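Side-chain contacts in bottromycin amidohydrolase (Streptomyces purpureus, PDB 6I5S), which is a thiazoline-specific amidohydrolase of bottromycin biosynthesis, probably hydrolysing a thiazoline-bearing precursor, and acts as the gatekeeper of the pathway: residues G51-P56 and R406-D411; A95-V100 and V104-H109; D247-A252 and G323-R328. All coordinates share one frame; numbering follows the deposited sequence.

Contact 1: G51-P56 and R406-D411; sequences GETAPP and RRHPDD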
loop_
_atom_site.group_PDB
_atom_site.type_symbol
_atom_site.label_atom_id
_atom_site.label_comp_id
_atom_site.label_asym_id
_atom_site.label_seq_id
_atom_site.Cartn_x
_atom_site.Cartn_y
_atom_site.Cartn_z
ATOM N N GLY A 51 -15.785 12.042 4.455
ATOM C CA GLY A 51 -16.505 11.486 3.336
ATOM C C GLY A 51 -17.593 12.375 2.795
ATOM O O GLY A 51 -18.238 12.004 1.800
ATOM N N GLU A 52 -17.819 13.532 3.406
ATOM C CA GLU A 52 -18.769 14.487 2.852
ATOM C C GLU A 52 -18.128 15.270 1.706
ATOM O O GLU A 52 -16.904 15.337 1.573
ATOM C CB GLU A 52 -19.261 15.442 3.930
ATOM C CG GLU A 52 -20.473 14.916 4.685
ATOM C CD GLU A 52 -20.296 14.952 6.189
ATOM O OE1 GLU A 52 -19.521 15.798 6.679
ATOM O OE2 GLU A 52 -20.928 14.127 6.884
ATOM N N THR A 53 -18.981 15.886 0.886
ATOM C CA THR A 53 -18.573 16.499 -0.369
ATOM C C THR A 53 -18.733 18.008 -0.300
ATOM O O THR A 53 -19.809 18.503 0.014
ATOM C CB THR A 53 -19.411 15.929 -1.510
ATOM O OG1 THR A 53 -19.379 14.500 -1.424
ATOM C CG2 THR A 53 -18.882 16.379 -2.879
ATOM N N ALA A 54 -17.682 18.742 -0.653
ATOM C CA ALA A 54 -17.779 20.192 -0.690
ATOM C C ALA A 54 -18.694 20.626 -1.841
ATOM O O ALA A 54 -18.967 19.850 -2.756
ATOM C CB ALA A 54 -16.394 20.816 -0.854
ATOM N N PRO A 55 -19.165 21.865 -1.825
ATOM C CA PRO A 55 -19.978 22.338 -2.932
ATOM C C PRO A 55 -19.187 22.298 -4.224
ATOM O O PRO A 55 -17.949 22.236 -4.203
ATOM C CB PRO A 55 -20.355 23.775 -2.526
ATOM C CG PRO A 55 -19.425 24.164 -1.459
ATOM C CD PRO A 55 -19.100 22.870 -0.748
ATOM N N PRO A 56 -19.862 22.317 -5.369
ATOM C CA PRO A 56 -19.153 22.150 -6.639
ATOM C C PRO A 56 -18.231 23.329 -6.897
ATOM O O PRO A 56 -18.650 24.486 -6.848
ATOM C CB PRO A 56 -20.292 22.089 -7.672
ATOM C CG PRO A 56 -21.427 22.700 -7.026
ATOM C CD PRO A 56 -21.310 22.440 -5.566
ATOM N N ARG A 406 -17.234 9.820 -11.839
ATOM C CA ARG A 406 -18.427 10.464 -12.357
ATOM C C ARG A 406 -19.592 10.320 -11.391
ATOM O O ARG A 406 -20.465 11.189 -11.338
ATOM C CB ARG A 406 -18.797 9.872 -13.702
ATOM C CG ARG A 406 -17.906 10.236 -14.844
ATOM C CD ARG A 406 -17.942 11.717 -15.130
ATOM N NE ARG A 406 -17.244 12.033 -16.376
ATOM C CZ ARG A 406 -17.050 13.269 -16.832
ATOM N NH1 ARG A 406 -17.469 14.328 -16.133
ATOM N NH2 ARG A 406 -16.444 13.446 -18.005
ATOM N N ARG A 407 -19.632 9.234 -10.633
ATOM C CA ARG A 407 -20.644 9.021 -9.609
ATOM C C ARG A 407 -19.953 8.936 -8.253
ATOM O O ARG A 407 -18.779 8.589 -8.173
ATOM C CB ARG A 407 -21.440 7.741 -9.865
ATOM C CG ARG A 407 -22.259 7.754 -11.162
ATOM C CD ARG A 407 -23.055 6.463 -11.359
ATOM N NE ARG A 407 -23.906 6.521 -12.552
ATOM C CZ ARG A 407 -24.694 5.533 -12.977
ATOM N NH1 ARG A 407 -24.755 4.383 -12.318
ATOM N NH2 ARG A 407 -25.424 5.698 -14.074
ATOM N N HIS A 408 -20.673 9.254 -7.186
ATOM C CA HIS A 408 -20.051 9.256 -5.877
ATOM C C HIS A 408 -19.515 7.851 -5.585
ATOM O O HIS A 408 -20.230 6.864 -5.818
ATOM C CB HIS A 408 -21.055 9.702 -4.811
ATOM C CG HIS A 408 -20.413 10.015 -3.497
ATOM N ND1 HIS A 408 -19.844 9.040 -2.710
ATOM C CD2 HIS A 408 -20.184 11.190 -2.868
ATOM C CE1 HIS A 408 -19.315 9.599 -1.636
ATOM N NE2 HIS A 408 -19.504 10.904 -1.707
ATOM N N PRO A 409 -18.263 7.709 -5.125
ATOM C CA PRO A 409 -17.689 6.362 -4.992
ATOM C C PRO A 409 -18.265 5.554 -3.839
ATOM O O PRO A 409 -18.077 4.335 -3.824
ATOM C CB PRO A 409 -16.190 6.637 -4.798
ATOM C CG PRO A 409 -16.131 7.996 -4.179
ATOM C CD PRO A 409 -17.273 8.760 -4.811
ATOM N N ASP A 410 -18.988 6.167 -2.910
ATOM C CA ASP A 410 -19.738 5.398 -1.918
ATOM C C ASP A 410 -21.031 4.783 -2.470
ATOM O O ASP A 410 -21.776 4.161 -1.704
ATOM C CB ASP A 410 -20.066 6.286 -0.713
ATOM C CG ASP A 410 -20.459 5.482 0.529
ATOM O OD1 ASP A 410 -20.242 4.238 0.562
ATOM O OD2 ASP A 410 -20.982 6.113 1.473
ATOM N N ASP A 411 -21.325 4.945 -3.757
ATOM C CA ASP A 411 -22.441 4.259 -4.406
ATOM C C ASP A 411 -21.923 3.421 -5.568
ATOM O O ASP A 411 -20.807 3.619 -6.054
ATOM C CB ASP A 411 -23.485 5.254 -4.896
ATOM C CG ASP A 411 -24.219 5.950 -3.744
ATOM O OD1 ASP A 411 -24.228 7.206 -3.688
ATOM O OD2 ASP A 411 -24.772 5.233 -2.875
#
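His408 lays the edge of its imidazole against Thr53 and the carbonyl of Gly51. The contact joins two surface loops, and His408 opens a type I beta turn that runs to Asp411. One loop follows strand 43-45, the other follows strand 402-405. His408 has the most surface covered here, then Thr53, then Gly51. The hydroxyl of Thr53 lies in the ring plane, with OG1 3.6 Å from His408 NE2. Gly51 O lies at the same edge, 3.9 Å from His408 NE2. Both distances are too long for hydrogen bonds, so the polar atoms pack against the ring edge. Thr53 sets OG1 opposite its own carbonyl carbon (chi1 -50°), facing that edge. The imidazole reaches across because CG of His408 stands anti to the backbone N (chi1 -167°). Outside the two loops, Tyr85 meets this ring edge-to-face, while the side chain of Thr53 also touches Tyr82. Replacing His408 by an alanine would probably open a gap beside Thr53 and leave the amide of Asp410 without its side-chain acceptor inside the turn. The turn has its own backbone bond, Asp411 N to His408 O. The ring adds a bond from the side chain: Asp410 N donates to His408 ND1 at 3.0 Å, only 11° out of the imidazole plane.

Contact 2: A95-V100 and V104-H109; sequences AHVSSV and VGLLVH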
loop_
_atom_site.group_PDB
_atom_site.type_symbol
_atom_site.label_atom_id
_atom_site.label_comp_id
_atom_site.label_asym_id
_atom_site.label_seq_id
_atom_site.Cartn_x
_atom_site.Cartn_y
_atom_site.Cartn_z
ATOM N N ALA A 95 3.635 -1.830 0.307
ATOM C CA ALA A 95 3.764 -2.442 -1.007
ATOM C C ALA A 95 5.190 -2.951 -1.183
ATOM O O ALA A 95 6.122 -2.463 -0.539
ATOM C CB ALA A 95 3.402 -1.461 -2.132
ATOM N N HIS A 96 5.326 -4.019 -1.964
ATOM C CA HIS A 96 6.617 -4.572 -2.356
ATOM C C HIS A 96 6.651 -4.470 -3.883
ATOM O O HIS A 96 6.383 -5.431 -4.597
ATOM C CB HIS A 96 6.803 -5.989 -1.856
ATOM C CG HIS A 96 6.950 -6.062 -0.364
ATOM N ND1 HIS A 96 8.087 -5.640 0.296
ATOM C CD2 HIS A 96 6.082 -6.448 0.599
ATOM C CE1 HIS A 96 7.920 -5.787 1.597
ATOM N NE2 HIS A 96 6.712 -6.275 1.805
ATOM N N VAL A 97 6.965 -3.279 -4.361
ATOM C CA VAL A 97 7.078 -2.995 -5.788
ATOM C C VAL A 97 8.405 -3.550 -6.264
ATOM O O VAL A 97 9.464 -3.165 -5.756
ATOM C CB VAL A 97 6.972 -1.501 -6.026
ATOM C CG1 VAL A 97 7.388 -1.171 -7.451
ATOM C CG2 VAL A 97 5.542 -1.078 -5.708
ATOM N N SER A 98 8.340 -4.485 -7.227
ATOM C CA SER A 98 9.493 -5.156 -7.796
ATOM C C SER A 98 9.562 -5.040 -9.308
ATOM O O SER A 98 10.579 -5.431 -9.897
ATOM C CB SER A 98 9.492 -6.651 -7.419
ATOM O OG SER A 98 9.660 -6.786 -6.035
ATOM N N SER A 99 8.523 -4.512 -9.938
ATOM C CA SER A 99 8.485 -4.415 -11.396
ATOM C C SER A 99 7.573 -3.275 -11.824
ATOM O O SER A 99 6.720 -2.787 -11.071
ATOM C CB SER A 99 7.993 -5.720 -12.061
ATOM O OG SER A 99 6.630 -5.846 -11.883
ATOM N N VAL A 100 7.793 -2.830 -13.064
ATOM C CA VAL A 100 6.912 -1.812 -13.634
ATOM C C VAL A 100 5.462 -2.295 -13.712
ATOM O O VAL A 100 4.538 -1.477 -13.651
ATOM C CB VAL A 100 7.446 -1.385 -15.016
ATOM C CG1 VAL A 100 7.459 -2.559 -15.966
ATOM C CG2 VAL A 100 6.616 -0.251 -15.584
ATOM N N VAL A 104 2.159 0.089 -12.660
ATOM C CA VAL A 104 0.969 0.300 -13.483
ATOM C C VAL A 104 -0.287 -0.158 -12.766
ATOM O O VAL A 104 -1.303 0.545 -12.776
ATOM C CB VAL A 104 1.138 -0.391 -14.856
ATOM C CG1 VAL A 104 -0.215 -0.330 -15.610
ATOM C CG2 VAL A 104 2.273 0.273 -15.687
ATOM N N GLY A 105 -0.231 -1.321 -12.099
ATOM C CA GLY A 105 -1.374 -1.797 -11.328
ATOM C C GLY A 105 -1.813 -0.807 -10.270
ATOM O O GLY A 105 -3.008 -0.517 -10.129
ATOM N N LEU A 106 -0.847 -0.229 -9.537
ATOM C CA LEU A 106 -1.210 0.773 -8.544
ATOM C C LEU A 106 -1.909 1.968 -9.182
ATOM O O LEU A 106 -2.992 2.364 -8.710
ATOM C CB LEU A 106 0.021 1.211 -7.743
ATOM C CG LEU A 106 0.636 0.124 -6.870
ATOM C CD1 LEU A 106 1.972 0.580 -6.317
ATOM C CD2 LEU A 106 -0.277 -0.295 -5.730
ATOM N N LEU A 107 -1.317 2.550 -10.268
ATOM C CA LEU A 107 -1.874 3.755 -10.868
ATOM C C LEU A 107 -3.292 3.519 -11.348
ATOM O O LEU A 107 -4.172 4.357 -11.174
ATOM C CB LEU A 107 -1.029 4.179 -12.068
ATOM C CG LEU A 107 0.312 4.806 -11.706
ATOM C CD1 LEU A 107 1.057 5.037 -13.034
ATOM C CD2 LEU A 107 0.083 6.095 -10.944
ATOM N N VAL A 108 -3.506 2.388 -11.994
ATOM C CA VAL A 108 -4.823 2.078 -12.571
ATOM C C VAL A 108 -5.898 2.056 -11.491
ATOM O O VAL A 108 -7.073 2.340 -11.758
ATOM C CB VAL A 108 -4.722 0.720 -13.310
ATOM C CG1 VAL A 108 -6.063 0.040 -13.410
ATOM C CG2 VAL A 108 -4.088 0.926 -14.670
ATOM N N HIS A 109 -5.512 1.750 -10.251
ATOM C CA HIS A 109 -6.453 1.634 -9.159
ATOM C C HIS A 109 -6.451 2.851 -8.255
ATOM O O HIS A 109 -7.045 2.789 -7.165
ATOM C CB HIS A 109 -6.199 0.337 -8.368
ATOM C CG HIS A 109 -6.551 -0.863 -9.181
ATOM N ND1 HIS A 109 -5.675 -1.447 -10.063
ATOM C CD2 HIS A 109 -7.721 -1.551 -9.291
ATOM C CE1 HIS A 109 -6.293 -2.425 -10.712
ATOM N NE2 HIS A 109 -7.534 -2.511 -10.262
#
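Val97 and Leu106 meet at a slant through one methyl each, CG2 of Val97 lying 4.0 Å from CD1 of Leu106. This is the loop-to-helix junction after strand 84-95, where the chain leaves the strand, passes His96 and enters helix 100-108. A second apolar pair lies within the first turn of the helix. Val100 CG2 and Val104 CG2 are 4.4 Å apart. In Val104 CG1 is anti to the backbone N (chi1 172°), which leaves CG2 beside that N and 3.5 Å from Val100 O. Tyr114 of strand 111-116 touches both Val97 and Leu106. Leu28 of helix 23-31 packs on both Val100 and Val104.

The polar part is helical bonding. Val104 N donates to Val100 O at 3.0 Å, with an N-H...O angle of 164°, the ordinary i to i+4 bond of the first turn. Ser99 holds the N-cap position just before it. At the other end, His109 is the first residue to leave helical angles. Its ND1 donates to Gly105 O at 2.8 Å; the oxygen lies in the ring plane, and this bond helps to set how the imidazole is turned. Trp438 meets the ring edge-to-face.

His94 and His96 are the His-X-His pair at the end of strand 84-95, as in metal-dependent amidohydrolases; with Asp348 and the carboxylated lysine Xaa183 they bind zinc. The apolar contact lies away from the metal, with the Val97 side chain about 11 Å from a zinc ion. Two buried methyl contacts and one main-chain bond thus join the metal-binding loop to the helix that follows.

Contact 3: D247-A252 and G323-R328; sequences DALADA and GALVDR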
loop_
_atom_site.group_PDB
_atom_site.type_symbol
_atom_site.label_atom_id
_atom_site.label_comp_id
_atom_site.label_asym_id
_atom_site.label_seq_id
_atom_site.Cartn_x
_atom_site.Cartn_y
_atom_site.Cartn_z
ATOM N N ASP A 247 -3.262 -22.799 14.784
ATOM C CA ASP A 247 -3.477 -23.107 16.195
ATOM C C ASP A 247 -2.860 -22.034 17.094
ATOM O O ASP A 247 -3.456 -21.621 18.091
ATOM C CB ASP A 247 -2.860 -24.470 16.535
ATOM C CG ASP A 247 -3.589 -25.634 15.894
ATOM O OD1 ASP A 247 -4.704 -25.447 15.353
ATOM O OD2 ASP A 247 -3.038 -26.750 15.943
ATOM N N ALA A 248 -1.640 -21.607 16.791
ATOM C CA ALA A 248 -0.996 -20.568 17.582
ATOM C C ALA A 248 -1.754 -19.247 17.475
ATOM O O ALA A 248 -1.910 -18.518 18.456
ATOM C CB ALA A 248 0.458 -20.387 17.102
ATOM N N LEU A 249 -2.241 -18.919 16.297
ATOM C CA LEU A 249 -3.023 -17.695 16.178
ATOM C C LEU A 249 -4.338 -17.856 16.940
ATOM O O LEU A 249 -4.742 -16.954 17.681
ATOM C CB LEU A 249 -3.274 -17.343 14.706
ATOM C CG LEU A 249 -4.127 -16.125 14.407
ATOM C CD1 LEU A 249 -3.431 -14.870 14.935
ATOM C CD2 LEU A 249 -4.444 -15.943 12.877
ATOM N N ALA A 250 -5.013 -19.008 16.786
ATOM C CA ALA A 250 -6.227 -19.256 17.557
ATOM C C ALA A 250 -5.985 -19.104 19.058
ATOM O O ALA A 250 -6.795 -18.502 19.761
ATOM C CB ALA A 250 -6.764 -20.647 17.247
ATOM N N ASP A 251 -4.870 -19.644 19.561
ATOM C CA ASP A 251 -4.548 -19.526 20.977
ATOM C C ASP A 251 -4.330 -18.072 21.374
ATOM O O ASP A 251 -4.777 -17.638 22.447
ATOM C CB ASP A 251 -3.304 -20.345 21.278
ATOM C CG ASP A 251 -3.567 -21.857 21.292
ATOM O OD1 ASP A 251 -4.754 -22.306 21.190
ATOM O OD2 ASP A 251 -2.557 -22.596 21.412
ATOM N N ALA A 252 -3.612 -17.314 20.540
ATOM C CA ALA A 252 -3.380 -15.907 20.826
ATOM C C ALA A 252 -4.696 -15.149 20.924
ATOM O O ALA A 252 -4.902 -14.332 21.830
ATOM C CB ALA A 252 -2.496 -15.303 19.735
ATOM N N GLY A 323 -10.269 -18.578 7.820
ATOM C CA GLY A 323 -10.953 -17.352 7.443
ATOM C C GLY A 323 -11.598 -16.654 8.629
ATOM O O GLY A 323 -11.551 -15.420 8.733
ATOM N N ALA A 324 -12.219 -17.437 9.535
ATOM C CA ALA A 324 -12.794 -16.861 10.747
ATOM C C ALA A 324 -11.739 -16.184 11.625
ATOM O O ALA A 324 -12.039 -15.186 12.296
ATOM C CB ALA A 324 -13.516 -17.934 11.552
ATOM N N LEU A 325 -10.528 -16.731 11.680
ATOM C CA LEU A 325 -9.473 -16.054 12.453
ATOM C C LEU A 325 -9.099 -14.707 11.823
ATOM O O LEU A 325 -8.886 -13.711 12.521
ATOM C CB LEU A 325 -8.248 -16.971 12.582
ATOM C CG LEU A 325 -8.481 -18.308 13.293
ATOM C CD1 LEU A 325 -7.254 -19.180 13.175
ATOM C CD2 LEU A 325 -8.841 -18.097 14.722
ATOM N N VAL A 326 -9.019 -14.640 10.497
ATOM C CA VAL A 326 -8.698 -13.367 9.861
ATOM C C VAL A 326 -9.852 -12.390 10.027
ATOM O O VAL A 326 -9.616 -11.184 10.197
ATOM C CB VAL A 326 -8.309 -13.589 8.406
ATOM C CG1 VAL A 326 -8.047 -12.283 7.691
ATOM C CG2 VAL A 326 -7.093 -14.477 8.342
ATOM N N ASP A 327 -11.108 -12.878 10.039
ATOM C CA ASP A 327 -12.222 -11.998 10.358
ATOM C C ASP A 327 -12.024 -11.353 11.730
ATOM O O ASP A 327 -12.316 -10.168 11.924
ATOM C CB ASP A 327 -13.538 -12.775 10.335
ATOM C CG ASP A 327 -13.977 -13.192 8.927
ATOM O OD1 ASP A 327 -13.500 -12.622 7.908
ATOM O OD2 ASP A 327 -14.858 -14.074 8.849
ATOM N N ARG A 328 -11.603 -12.140 12.713
ATOM C CA ARG A 328 -11.337 -11.614 14.055
ATOM C C ARG A 328 -10.217 -10.585 14.051
ATOM O O ARG A 328 -10.275 -9.613 14.801
ATOM C CB ARG A 328 -10.994 -12.755 15.024
ATOM C CG ARG A 328 -12.232 -13.665 15.301
ATOM C CD ARG A 328 -12.005 -14.693 16.381
ATOM N NE ARG A 328 -11.763 -14.037 17.651
ATOM C CZ ARG A 328 -11.351 -14.665 18.737
ATOM N NH1 ARG A 328 -11.142 -15.974 18.694
ATOM N NH2 ARG A 328 -11.143 -13.980 19.851
#
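Leu249 and Ala250 of helix 245-254 receive Leu325 of helix 316-338, and these three residues make the contact. It is a small apolar helix-to-helix interface. At the start of the first segment, the first bond of the Asp247 side chain points away from 323-328. Its OD1 nevertheless forms a salt bridge with Arg321 on the same helix 316-338, two residues before Gly323.

Leu249 comes next and points toward helix 316-338. Its CG is anti to the backbone N (chi1 177°), and CD2 touches CB of Leu325 at 4.0 Å. The tip of Leu249 thus lies alongside the base of Leu325. Trp276 of helix 273-280 also packs on Leu249, and it touches Val326 as well.

Ala250 is the place where the two backbones come closest, its CA lying 6.8 Å from the CA of Leu325. Leu325 sends its CD2 methyl onto this small residue. That methyl is 4.0 Å from Ala250 CA and 4.1 Å from Ala250 CB, so it meets both the main chain and the side chain of the alanine. Leu325 has the largest area covered of any residue here.

At the far end, Arg328 NH2 makes a weak hydrogen bond to Leu253 O, just past Ala252. Asp327 forms a salt bridge with Arg277 of helix 273-280.

Between the two segments the attraction is dispersion and burial of hydrocarbon. The interface is apolar at its centre, with one salt bridge, Asp247 to Arg321, and one weak bond, Arg328 to Leu253, linking the helices beside it.

How the contacts relate
The three contacts are separate, and none touches another. Contact 2 is the one that includes a zinc ligand, and it lies nearest the middle of the chain, its centre 9 Å away. Contacts 1 and 3 are both peripheral, each with its centre 23 Å from that of the chain. Their own centres are 37 Å apart. Contact 2 comes to about 10 Å from contact 1 and about 17 Å from contact 3, nearest atoms in both cases. Along the chain, contact 1 closes a long loop that encloses the other two, which follow in series. Strand 84-95, which leads into contact 2, pairs with strand 402-405, which leads into contact 1.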